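PDB 6GRB: nuclease-like protein from Chaetomium thermophilum, which probably cuts branched DNA, acting as a GEN1-type Holliday junction-resolving enzyme and 5'-flap endonuclease. Local coordinates for residues E120-C125 with V137-V142; V65-L70 with P74-D79; Q131-A136 with A286-L291. All coordinates share one frame; numbering follows the deposited sequence.

Contact 1 of 3, residues E120-C125 with V137-V142. With nucleotides of chain B.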
loop_
_atom_site.group_PDB
_atom_site.type_symbol
_atom_site.label_atom_id
_atom_site.label_comp_id
_atom_site.label_asym_id
_atom_site.label_seq_id
_atom_site.Cartn_x
_atom_site.Cartn_y
_atom_site.Cartn_z
ATOM N N GLU A 120 3.713 13.429 -9.578
ATOM C CA GLU A 120 2.732 12.829 -8.685
ATOM C C GLU A 120 3.175 11.461 -8.204
ATOM O O GLU A 120 3.574 10.605 -9.000
ATOM C CB GLU A 120 1.391 12.711 -9.376
ATOM C CG GLU A 120 0.820 14.057 -9.632
ATOM C CD GLU A 120 -0.459 13.952 -10.372
ATOM O OE1 GLU A 120 -0.741 12.817 -10.819
ATOM O OE2 GLU A 120 -1.183 14.975 -10.469
ATOM N N ALA A 121 3.059 11.251 -6.889
ATOM C CA ALA A 121 3.431 9.973 -6.293
ATOM C C ALA A 121 2.564 8.832 -6.819
ATOM O O ALA A 121 3.078 7.739 -7.068
ATOM C CB ALA A 121 3.357 10.063 -4.770
ATOM N N GLU A 122 1.255 9.073 -7.023
ATOM C CA GLU A 122 0.361 8.012 -7.507
ATOM C C GLU A 122 0.798 7.513 -8.875
ATOM O O GLU A 122 0.741 6.305 -9.153
ATOM C CB GLU A 122 -1.093 8.482 -7.591
ATOM C CG GLU A 122 -1.542 9.385 -6.456
ATOM C CD GLU A 122 -1.229 10.865 -6.700
ATOM O OE1 GLU A 122 -1.747 11.406 -7.723
ATOM O OE2 GLU A 122 -0.474 11.479 -5.877
ATOM N N ALA A 123 1.182 8.435 -9.765
ATOM C CA ALA A 123 1.641 8.017 -11.081
ATOM C C ALA A 123 2.920 7.214 -10.973
ATOM O O ALA A 123 3.126 6.278 -11.750
ATOM C CB ALA A 123 1.842 9.218 -11.996
ATOM N N GLU A 124 3.766 7.534 -9.994
ATOM C CA GLU A 124 5.060 6.875 -9.903
ATOM C C GLU A 124 4.934 5.499 -9.261
ATOM O O GLU A 124 5.546 4.538 -9.752
ATOM C CB GLU A 124 6.039 7.754 -9.150
ATOM C CG GLU A 124 7.295 7.071 -8.763
ATOM C CD GLU A 124 8.377 7.206 -9.819
ATOM O OE1 GLU A 124 9.531 6.775 -9.556
ATOM O OE2 GLU A 124 8.077 7.747 -10.906
ATOM N N CYS A 125 4.124 5.387 -8.192
ATOM C CA CYS A 125 3.791 4.081 -7.628
ATOM C C CYS A 125 3.320 3.122 -8.719
ATOM O O CYS A 125 3.820 1.994 -8.838
ATOM C CB CYS A 125 2.709 4.213 -6.556
ATOM S SG CYS A 125 3.200 5.031 -5.017
ATOM N N VAL A 137 0.217 -1.620 -5.233
ATOM C CA VAL A 137 0.246 -0.211 -4.872
ATOM C C VAL A 137 -0.758 0.002 -3.755
ATOM O O VAL A 137 -1.896 -0.456 -3.854
ATOM C CB VAL A 137 -0.058 0.680 -6.097
ATOM C CG1 VAL A 137 -0.250 2.128 -5.690
ATOM C CG2 VAL A 137 1.077 0.558 -7.125
ATOM N N LEU A 138 -0.324 0.662 -2.686
ATOM C CA LEU A 138 -1.189 1.181 -1.630
ATOM C C LEU A 138 -1.279 2.698 -1.797
ATOM O O LEU A 138 -0.291 3.418 -1.563
ATOM C CB LEU A 138 -0.666 0.806 -0.248
ATOM C CG LEU A 138 -1.505 1.252 0.956
ATOM C CD1 LEU A 138 -2.946 0.794 0.905
ATOM C CD2 LEU A 138 -0.831 0.721 2.209
ATOM N N SER A 139 -2.457 3.174 -2.218
ATOM C CA SER A 139 -2.730 4.591 -2.431
ATOM C C SER A 139 -4.071 4.960 -1.795
ATOM O O SER A 139 -4.756 4.130 -1.193
ATOM C CB SER A 139 -2.745 4.952 -3.923
ATOM O OG SER A 139 -2.993 6.349 -4.122
ATOM N N GLU A 140 -4.453 6.228 -1.945
ATOM C CA GLU A 140 -5.685 6.704 -1.337
ATOM C C GLU A 140 -6.915 6.399 -2.177
ATOM O O GLU A 140 -8.027 6.496 -1.656
ATOM C CB GLU A 140 -5.596 8.213 -1.061
ATOM C CG GLU A 140 -5.081 9.044 -2.236
ATOM C CD GLU A 140 -4.659 10.467 -1.837
ATOM O OE1 GLU A 140 -4.874 10.877 -0.658
ATOM O OE2 GLU A 140 -4.116 11.173 -2.731
ATOM N N ASP A 141 -6.755 6.018 -3.440
ATOM C CA ASP A 141 -7.900 5.789 -4.318
ATOM C C ASP A 141 -7.421 5.006 -5.537
ATOM O O ASP A 141 -6.280 4.531 -5.579
ATOM C CB ASP A 141 -8.576 7.116 -4.694
ATOM C CG ASP A 141 -7.649 8.082 -5.418
ATOM O OD1 ASP A 141 -6.735 7.643 -6.140
ATOM O OD2 ASP A 141 -7.850 9.302 -5.274
ATOM N N VAL A 142 -8.277 4.893 -6.548
ATOM C CA VAL A 142 -7.956 4.097 -7.728
ATOM C C VAL A 142 -7.508 4.968 -8.911
ATOM O O VAL A 142 -7.502 4.493 -10.040
ATOM C CB VAL A 142 -9.116 3.166 -8.130
ATOM C CG1 VAL A 142 -9.492 2.201 -6.983
ATOM C CG2 VAL A 142 -10.331 3.964 -8.598
ATOM P P DA B 3 -11.850 7.725 -2.999
ATOM O OP1 DA B 3 -11.310 6.349 -2.927
ATOM O OP2 DA B 3 -12.134 8.312 -4.342
ATOM O "O5'" DA B 3 -13.188 7.802 -2.100
ATOM C "C5'" DA B 3 -13.173 7.287 -0.779
ATOM C "C4'" DA B 3 -14.560 7.295 -0.168
ATOM O "O4'" DA B 3 -14.762 8.527 0.580
ATOM C "C3'" DA B 3 -15.725 7.164 -1.156
ATOM O "O3'" DA B 3 -16.588 6.099 -0.727
ATOM C "C2'" DA B 3 -16.420 8.539 -1.105
ATOM C "C1'" DA B 3 -16.024 9.087 0.265
ATOM N N9 DA B 3 -15.897 10.546 0.297
ATOM C C8 DA B 3 -15.355 11.346 -0.672
ATOM N N7 DA B 3 -15.363 12.621 -0.373
ATOM C C5 DA B 3 -15.947 12.665 0.889
ATOM C C6 DA B 3 -16.246 13.732 1.769
ATOM N N6 DA B 3 -15.983 15.014 1.491
ATOM N N1 DA B 3 -16.823 13.423 2.947
ATOM C C2 DA B 3 -17.091 12.143 3.220
ATOM N N3 DA B 3 -16.859 11.060 2.481
ATOM C C4 DA B 3 -16.277 11.393 1.318
ATOM P P DG B 2 -8.700 13.945 -3.226
ATOM O OP1 DG B 2 -7.514 13.502 -4.006
ATOM O OP2 DG B 2 -9.849 14.592 -3.903
ATOM O "O5'" DG B 2 -9.335 12.686 -2.477
ATOM C "C5'" DG B 2 -8.578 11.505 -2.319
ATOM C "C4'" DG B 2 -9.400 10.448 -1.624
ATOM O "O4'" DG B 2 -9.884 10.968 -0.359
ATOM C "C3'" DG B 2 -10.631 9.985 -2.388
ATOM O "O3'" DG B 2 -10.790 8.604 -2.168
ATOM C "C2'" DG B 2 -11.764 10.801 -1.753
ATOM C "C1'" DG B 2 -11.296 10.902 -0.310
ATOM N N9 DG B 2 -11.784 12.084 0.411
ATOM C C8 DG B 2 -11.659 13.406 0.030
ATOM N N7 DG B 2 -12.177 14.249 0.889
ATOM C C5 DG B 2 -12.663 13.442 1.908
ATOM C C6 DG B 2 -13.314 13.796 3.104
ATOM O O6 DG B 2 -13.595 14.928 3.511
ATOM N N1 DG B 2 -13.645 12.671 3.866
ATOM C C2 DG B 2 -13.368 11.367 3.517
ATOM N N2 DG B 2 -13.765 10.422 4.381
ATOM N N3 DG B 2 -12.748 11.019 2.395
ATOM C C4 DG B 2 -12.423 12.106 1.640
#

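Contact 2 of 3, residues V65-L70 with P74-D79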
loop_
_atom_site.group_PDB
_atom_site.type_symbol
_atom_site.label_atom_id
_atom_site.label_comp_id
_atom_site.label_asym_id
_atom_site.label_seq_id
_atom_site.Cartn_x
_atom_site.Cartn_y
_atom_site.Cartn_z
ATOM N N VAL A 65 6.052 -0.817 12.468
ATOM C CA VAL A 65 6.186 -2.068 13.216
ATOM C C VAL A 65 5.210 -3.109 12.681
ATOM O O VAL A 65 5.548 -4.298 12.553
ATOM C CB VAL A 65 5.974 -1.828 14.727
ATOM C CG1 VAL A 65 6.227 -3.115 15.540
ATOM C CG2 VAL A 65 6.843 -0.690 15.236
ATOM N N ARG A 66 3.993 -2.685 12.341
ATOM C CA ARG A 66 3.046 -3.616 11.748
ATOM C C ARG A 66 3.570 -4.159 10.419
ATOM O O ARG A 66 3.458 -5.361 10.147
ATOM C CB ARG A 66 1.674 -2.957 11.581
ATOM C CG ARG A 66 0.577 -3.962 11.225
ATOM C CD ARG A 66 -0.832 -3.404 11.429
ATOM N NE ARG A 66 -1.108 -3.065 12.828
ATOM C CZ ARG A 66 -1.633 -3.894 13.736
ATOM N NH1 ARG A 66 -1.969 -5.140 13.407
ATOM N NH2 ARG A 66 -1.832 -3.471 14.986
ATOM N N LEU A 67 4.185 -3.297 9.593
ATOM C CA LEU A 67 4.786 -3.782 8.352
ATOM C C LEU A 67 5.973 -4.702 8.611
ATOM O O LEU A 67 6.254 -5.589 7.801
ATOM C CB LEU A 67 5.224 -2.613 7.466
ATOM C CG LEU A 67 4.152 -1.710 6.838
ATOM C CD1 LEU A 67 4.815 -0.528 6.105
ATOM C CD2 LEU A 67 3.177 -2.507 5.919
ATOM N N LEU A 68 6.707 -4.478 9.705
ATOM C CA LEU A 68 7.767 -5.408 10.079
ATOM C C LEU A 68 7.215 -6.810 10.285
ATOM O O LEU A 68 7.812 -7.789 9.828
ATOM C CB LEU A 68 8.475 -4.936 11.344
ATOM C CG LEU A 68 9.664 -3.997 11.159
ATOM C CD1 LEU A 68 10.475 -4.010 12.456
ATOM C CD2 LEU A 68 10.548 -4.360 9.939
ATOM N N SER A 69 6.053 -6.919 10.946
ATOM C CA SER A 69 5.513 -8.216 11.350
ATOM C C SER A 69 4.759 -8.910 10.239
ATOM O O SER A 69 4.567 -10.132 10.310
ATOM C CB SER A 69 4.586 -8.042 12.546
ATOM O OG SER A 69 5.223 -7.185 13.481
ATOM N N LEU A 70 4.284 -8.156 9.247
ATOM C CA LEU A 70 3.750 -8.752 8.031
ATOM C C LEU A 70 4.854 -9.254 7.102
ATOM O O LEU A 70 4.567 -10.022 6.186
ATOM C CB LEU A 70 2.844 -7.739 7.308
ATOM C CG LEU A 70 1.666 -7.156 8.110
ATOM C CD1 LEU A 70 1.086 -5.950 7.440
ATOM C CD2 LEU A 70 0.584 -8.200 8.313
ATOM N N PRO A 74 8.524 -2.466 1.959
ATOM C CA PRO A 74 7.812 -1.272 1.492
ATOM C C PRO A 74 8.731 -0.242 0.868
ATOM O O PRO A 74 9.812 0.059 1.379
ATOM C CB PRO A 74 7.232 -0.713 2.792
ATOM C CG PRO A 74 8.302 -1.027 3.795
ATOM C CD PRO A 74 8.960 -2.333 3.362
ATOM N N ILE A 75 8.272 0.348 -0.232
ATOM C CA ILE A 75 8.906 1.556 -0.764
ATOM C C ILE A 75 7.893 2.696 -0.656
ATOM O O ILE A 75 6.792 2.629 -1.223
ATOM C CB ILE A 75 9.458 1.364 -2.192
ATOM C CG1 ILE A 75 10.133 2.641 -2.682
ATOM C CG2 ILE A 75 8.394 0.941 -3.165
ATOM C CD1 ILE A 75 11.174 2.412 -3.778
ATOM N N PHE A 76 8.252 3.718 0.126
ATOM C CA PHE A 76 7.376 4.847 0.416
ATOM C C PHE A 76 7.636 5.965 -0.587
ATOM O O PHE A 76 8.758 6.456 -0.671
ATOM C CB PHE A 76 7.618 5.351 1.836
ATOM C CG PHE A 76 7.236 4.373 2.890
ATOM C CD1 PHE A 76 5.982 4.411 3.452
ATOM C CD2 PHE A 76 8.144 3.426 3.336
ATOM C CE1 PHE A 76 5.628 3.510 4.436
ATOM C CE2 PHE A 76 7.811 2.541 4.313
ATOM C CZ PHE A 76 6.550 2.571 4.858
ATOM N N VAL A 77 6.610 6.395 -1.319
ATOM C CA VAL A 77 6.806 7.309 -2.441
ATOM C C VAL A 77 6.301 8.707 -2.071
ATOM O O VAL A 77 5.161 8.870 -1.631
ATOM C CB VAL A 77 6.126 6.778 -3.719
ATOM C CG1 VAL A 77 6.459 7.690 -4.946
ATOM C CG2 VAL A 77 6.524 5.309 -3.962
ATOM N N PHE A 78 7.151 9.706 -2.268
ATOM C CA PHE A 78 6.905 11.107 -1.956
ATOM C C PHE A 78 6.674 11.875 -3.250
ATOM O O PHE A 78 7.307 11.590 -4.270
ATOM C CB PHE A 78 8.099 11.722 -1.175
ATOM C CG PHE A 78 8.294 11.135 0.215
ATOM C CD1 PHE A 78 8.857 9.860 0.379
ATOM C CD2 PHE A 78 7.892 11.840 1.340
ATOM C CE1 PHE A 78 9.016 9.301 1.647
ATOM C CE2 PHE A 78 8.036 11.307 2.611
ATOM C CZ PHE A 78 8.596 10.026 2.783
ATOM N N ASP A 79 5.771 12.852 -3.198
ATOM C CA ASP A 79 5.453 13.641 -4.376
ATOM C C ASP A 79 6.635 14.517 -4.767
ATOM O O ASP A 79 7.472 14.880 -3.942
ATOM C CB ASP A 79 4.224 14.512 -4.130
ATOM C CG ASP A 79 2.932 13.752 -4.295
ATOM O OD1 ASP A 79 2.507 13.097 -3.313
ATOM O OD2 ASP A 79 2.321 13.801 -5.390
#

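Contact 3 of 3, residues Q131-A136 with A286-L291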
loop_
_atom_site.group_PDB
_atom_site.type_symbol
_atom_site.label_atom_id
_atom_site.label_comp_id
_atom_site.label_asym_id
_atom_site.label_seq_id
_atom_site.Cartn_x
_atom_site.Cartn_y
_atom_site.Cartn_z
ATOM N N GLN A 131 6.648 -1.709 -14.069
ATOM C CA GLN A 131 8.048 -2.059 -14.296
ATOM C C GLN A 131 8.538 -3.212 -13.415
ATOM O O GLN A 131 9.684 -3.649 -13.557
ATOM C CB GLN A 131 8.929 -0.831 -14.071
ATOM C CG GLN A 131 8.685 0.250 -15.099
ATOM C CD GLN A 131 9.046 -0.229 -16.500
ATOM O OE1 GLN A 131 10.091 -0.848 -16.697
ATOM N NE2 GLN A 131 8.173 0.016 -17.462
ATOM N N GLY A 132 7.724 -3.713 -12.501
ATOM C CA GLY A 132 8.136 -4.860 -11.717
ATOM C C GLY A 132 8.939 -4.544 -10.475
ATOM O O GLY A 132 9.393 -5.475 -9.800
ATOM N N ILE A 133 9.126 -3.259 -10.150
ATOM C CA ILE A 133 9.814 -2.887 -8.921
ATOM C C ILE A 133 9.004 -3.325 -7.698
ATOM O O ILE A 133 9.573 -3.698 -6.666
ATOM C CB ILE A 133 10.088 -1.371 -8.922
ATOM C CG1 ILE A 133 10.751 -0.955 -10.231
ATOM C CG2 ILE A 133 10.969 -0.966 -7.750
ATOM C CD1 ILE A 133 12.137 -1.551 -10.422
ATOM N N VAL A 134 7.668 -3.277 -7.789
ATOM C CA VAL A 134 6.777 -3.642 -6.692
ATOM C C VAL A 134 5.625 -4.480 -7.234
ATOM O O VAL A 134 5.342 -4.482 -8.430
ATOM C CB VAL A 134 6.195 -2.425 -5.912
ATOM C CG1 VAL A 134 7.300 -1.572 -5.340
ATOM C CG2 VAL A 134 5.213 -1.609 -6.783
ATOM N N ASP A 135 4.947 -5.186 -6.324
ATOM C CA ASP A 135 3.883 -6.124 -6.696
ATOM C C ASP A 135 2.488 -5.536 -6.553
ATOM O O ASP A 135 1.556 -6.042 -7.181
ATOM C CB ASP A 135 3.950 -7.409 -5.852
ATOM C CG ASP A 135 5.367 -7.981 -5.734
ATOM O OD1 ASP A 135 5.975 -8.382 -6.766
ATOM O OD2 ASP A 135 5.869 -8.020 -4.583
ATOM N N ALA A 136 2.330 -4.493 -5.742
ATOM C CA ALA A 136 1.037 -3.857 -5.531
ATOM C C ALA A 136 1.262 -2.417 -5.087
ATOM O O ALA A 136 2.337 -2.042 -4.611
ATOM C CB ALA A 136 0.194 -4.609 -4.494
ATOM N N ALA A 286 16.944 5.235 -16.249
ATOM C CA ALA A 286 18.097 4.913 -15.417
ATOM C C ALA A 286 17.718 4.832 -13.947
ATOM O O ALA A 286 18.343 4.082 -13.189
ATOM C CB ALA A 286 19.216 5.944 -15.629
ATOM N N THR A 287 16.700 5.590 -13.518
ATOM C CA THR A 287 16.277 5.497 -12.124
ATOM C C THR A 287 15.567 4.174 -11.853
ATOM O O THR A 287 15.776 3.553 -10.800
ATOM C CB THR A 287 15.394 6.693 -11.760
ATOM O OG1 THR A 287 16.202 7.882 -11.728
ATOM C CG2 THR A 287 14.778 6.514 -10.406
ATOM N N ILE A 288 14.744 3.709 -12.798
ATOM C CA ILE A 288 14.130 2.391 -12.652
ATOM C C ILE A 288 15.196 1.309 -12.553
ATOM O O ILE A 288 15.087 0.397 -11.731
ATOM C CB ILE A 288 13.161 2.101 -13.807
ATOM C CG1 ILE A 288 11.999 3.103 -13.794
ATOM C CG2 ILE A 288 12.688 0.655 -13.714
ATOM C CD1 ILE A 288 11.302 3.206 -12.457
ATOM N N GLU A 289 16.261 1.406 -13.351
ATOM C CA GLU A 289 17.309 0.398 -13.250
ATOM C C GLU A 289 18.045 0.490 -11.918
ATOM O O GLU A 289 18.363 -0.544 -11.310
ATOM C CB GLU A 289 18.274 0.502 -14.434
ATOM C CG GLU A 289 18.062 -0.600 -15.474
ATOM C CD GLU A 289 18.217 -2.000 -14.863
ATOM O OE1 GLU A 289 19.371 -2.516 -14.792
ATOM O OE2 GLU A 289 17.190 -2.574 -14.410
ATOM N N ARG A 290 18.310 1.709 -11.432
ATOM C CA ARG A 290 18.845 1.858 -10.079
ATOM C C ARG A 290 17.974 1.120 -9.062
ATOM O O ARG A 290 18.471 0.325 -8.255
ATOM C CB ARG A 290 18.959 3.345 -9.717
ATOM C CG ARG A 290 19.673 3.627 -8.388
ATOM C CD ARG A 290 19.996 5.113 -8.204
ATOM N NE ARG A 290 18.767 5.906 -8.140
ATOM C CZ ARG A 290 17.867 5.819 -7.151
ATOM N NH1 ARG A 290 18.054 4.974 -6.122
ATOM N NH2 ARG A 290 16.771 6.579 -7.183
ATOM N N LEU A 291 16.659 1.357 -9.104
ATOM C CA LEU A 291 15.763 0.702 -8.155
ATOM C C LEU A 291 15.801 -0.814 -8.294
ATOM O O LEU A 291 15.640 -1.540 -7.302
ATOM C CB LEU A 291 14.336 1.213 -8.346
ATOM C CG LEU A 291 14.159 2.711 -8.063
ATOM C CD1 LEU A 291 12.697 3.148 -8.243
ATOM C CD2 LEU A 291 14.673 3.026 -6.678
#

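Contact 1 of 3, residues E120-C125 with V137-V142
Cys-125 on helix 121-130 packs against Val-137 at the start of the 137-142 segment, a buried apolar contact beside the metal-binding acids of the nuclease core. The join has no hydrogen bond across it. Cys-125 CB lies 3.7 Å from Val-137 CG1. The other methyl, Val-137 CG2, sits 3.5 Å from the backbone Cys-125 O. With CG1 anti to the backbone N (chi1 171°) and CG2 anti to the carbonyl carbon, both methyls lie on Cys-125 CB, and CG2 reaches on to the carbonyl O.

Further along, the touch thins out. Glu-122 CG is 4.1 Å from Ser-139 OG, and the hydroxyl is weakly hydrogen-bonded to Asp-38. The chain of Glu-122 is bent at chi2 (86°), and its OE2 lies 4.8 Å from Glu-140 OE2. Glu-122 and Glu-140 are both metal-binding residues, and a bound magnesium ion lies about 2 Å from the nearest atom of the Glu-122 side chain.

Asp-141 binds magnesium together with Asp-143, whose backbone N is hydrogen-bonded to Asp-141 OD1. The DNA comes close here: Asp-141 CB is 3.3 Å from OP1 of DA3 of chain B. This joining of a helix-borne glutamate to acids in the loop that follows strand 136-138 is the acidic two-metal site of the XPG/FEN1-type nucleases.

Contact 2 of 3, residues V65-L70 with P74-D79
Leu-67 on helix 55-70 reaches strand 73-78 through a single methyl group, CD1. CB leaves the helix toward the strand but meets neither Pro-74 nor Phe-76. CG stands anti to the carbonyl carbon (chi1 -68°) and acts only as the branch point. CD1 continues the chain outward, anti to CA (chi2 175°), and does the touching. It lies 3.8 Å from Phe-76 CZ and 4.1 Å from Pro-74 CB.

The leucine and the phenylalanine come from opposite directions, and the methyl meets the far end of the ring obliquely. Leucine and proline instead slide past each other in opposite directions. Ile-37 of the neighbouring strand 34-37 touches both Leu-67 and Phe-76. The Phe-76 ring also meets the ring of Phe-64, one helical turn before Leu-67.

The contact is wholly apolar and buried, though small. Within the helix, Val-65 O accepts from Ser-69 OG at 3.0 Å as well as from Ser-69 N, the two donors reaching it from opposite faces of its plane. Strand 34-37, helix 55-70 and the adjacent parallel strand 73-78 form a beta-alpha-beta crossover, and this is its helix-to-sheet packing within the PIN-like nuclease fold.

Contact 3 of 3, residues Q131-A136 with A286-L291
The backbone of Gln-131 to Ile-133 passes helix 285-294 at side-chain distance, with CA atoms 7.7 Å apart for Gln-131 and Ile-288 and 7.0 Å for Ile-133 and Leu-291. Helix 121-130 has just ended. Gly-132 leaves helical angles with positive phi (86°) and forms a Schellman motif. The turn delivers Ile-133 to the partner helix.

Ile-133 is the main wedge. Both of its branches are used. CG2 stands anti to the backbone N and packs on Leu-291 CB at 4.1 Å. CG1 stands anti to the carbonyl carbon, and a further bend at chi2 (-65°) carries CD1 over to the preceding turn of the helix. There CD1 is 4.0 Å from Ile-288 CG2 and 3.8 Å from the backbone Ile-288 O. CD1 also lies against Leu-291 CB, so both branches reach the leucine. The Ile-133 and Leu-291 side chains meet at about a right angle, while Ile-133 and Ile-288 meet at a slant.

Ile-288 CG2 also takes the base of Gln-131, whose CB lies 4.1 Å away. This methyl therefore touches both residues of the loop. Around these side chains, Tyr-127 and Leu-128 of helix 121-130 touch Ile-288, and Phe-295 touches Ile-133. The backbone Gln-131 O accepts a hydrogen bond from Arg-292 NH1, and Arg-292 NE also forms a salt bridge with Glu-289.

No hydrogen bond links the two segments themselves. Helix 285-294 is thus held to the end of helix 121-130 by van der Waals packing and burial of aliphatic groups, with no directional bond between the segments and a polar tie from Arg-292 just beyond the 286-291 segment.

From the N terminus, contact 2 comes first and closes a short turn between helix 55-70 and strand 73-78. It is complete before contact 1 opens. Contact 1 then closes the return from helix 121-130 to strand 136-138. Contact 3 starts within that loop and ends some 150 residues later, so contacts 1 and 3 cross. Contact 3 ties the late helix 285-294 back to the nuclease core. Contact 2 touches each of the other two, while contacts 1 and 3 merely adjoin in the sequence. Asp-79 OD2 lies 3.0 Å from Ala-121 N, a probable hydrogen bond between the segments of contacts 2 and 1. Ile-75 CG2 packs 3.5 Å from Val-134 CG1, joining contacts 2 and 3.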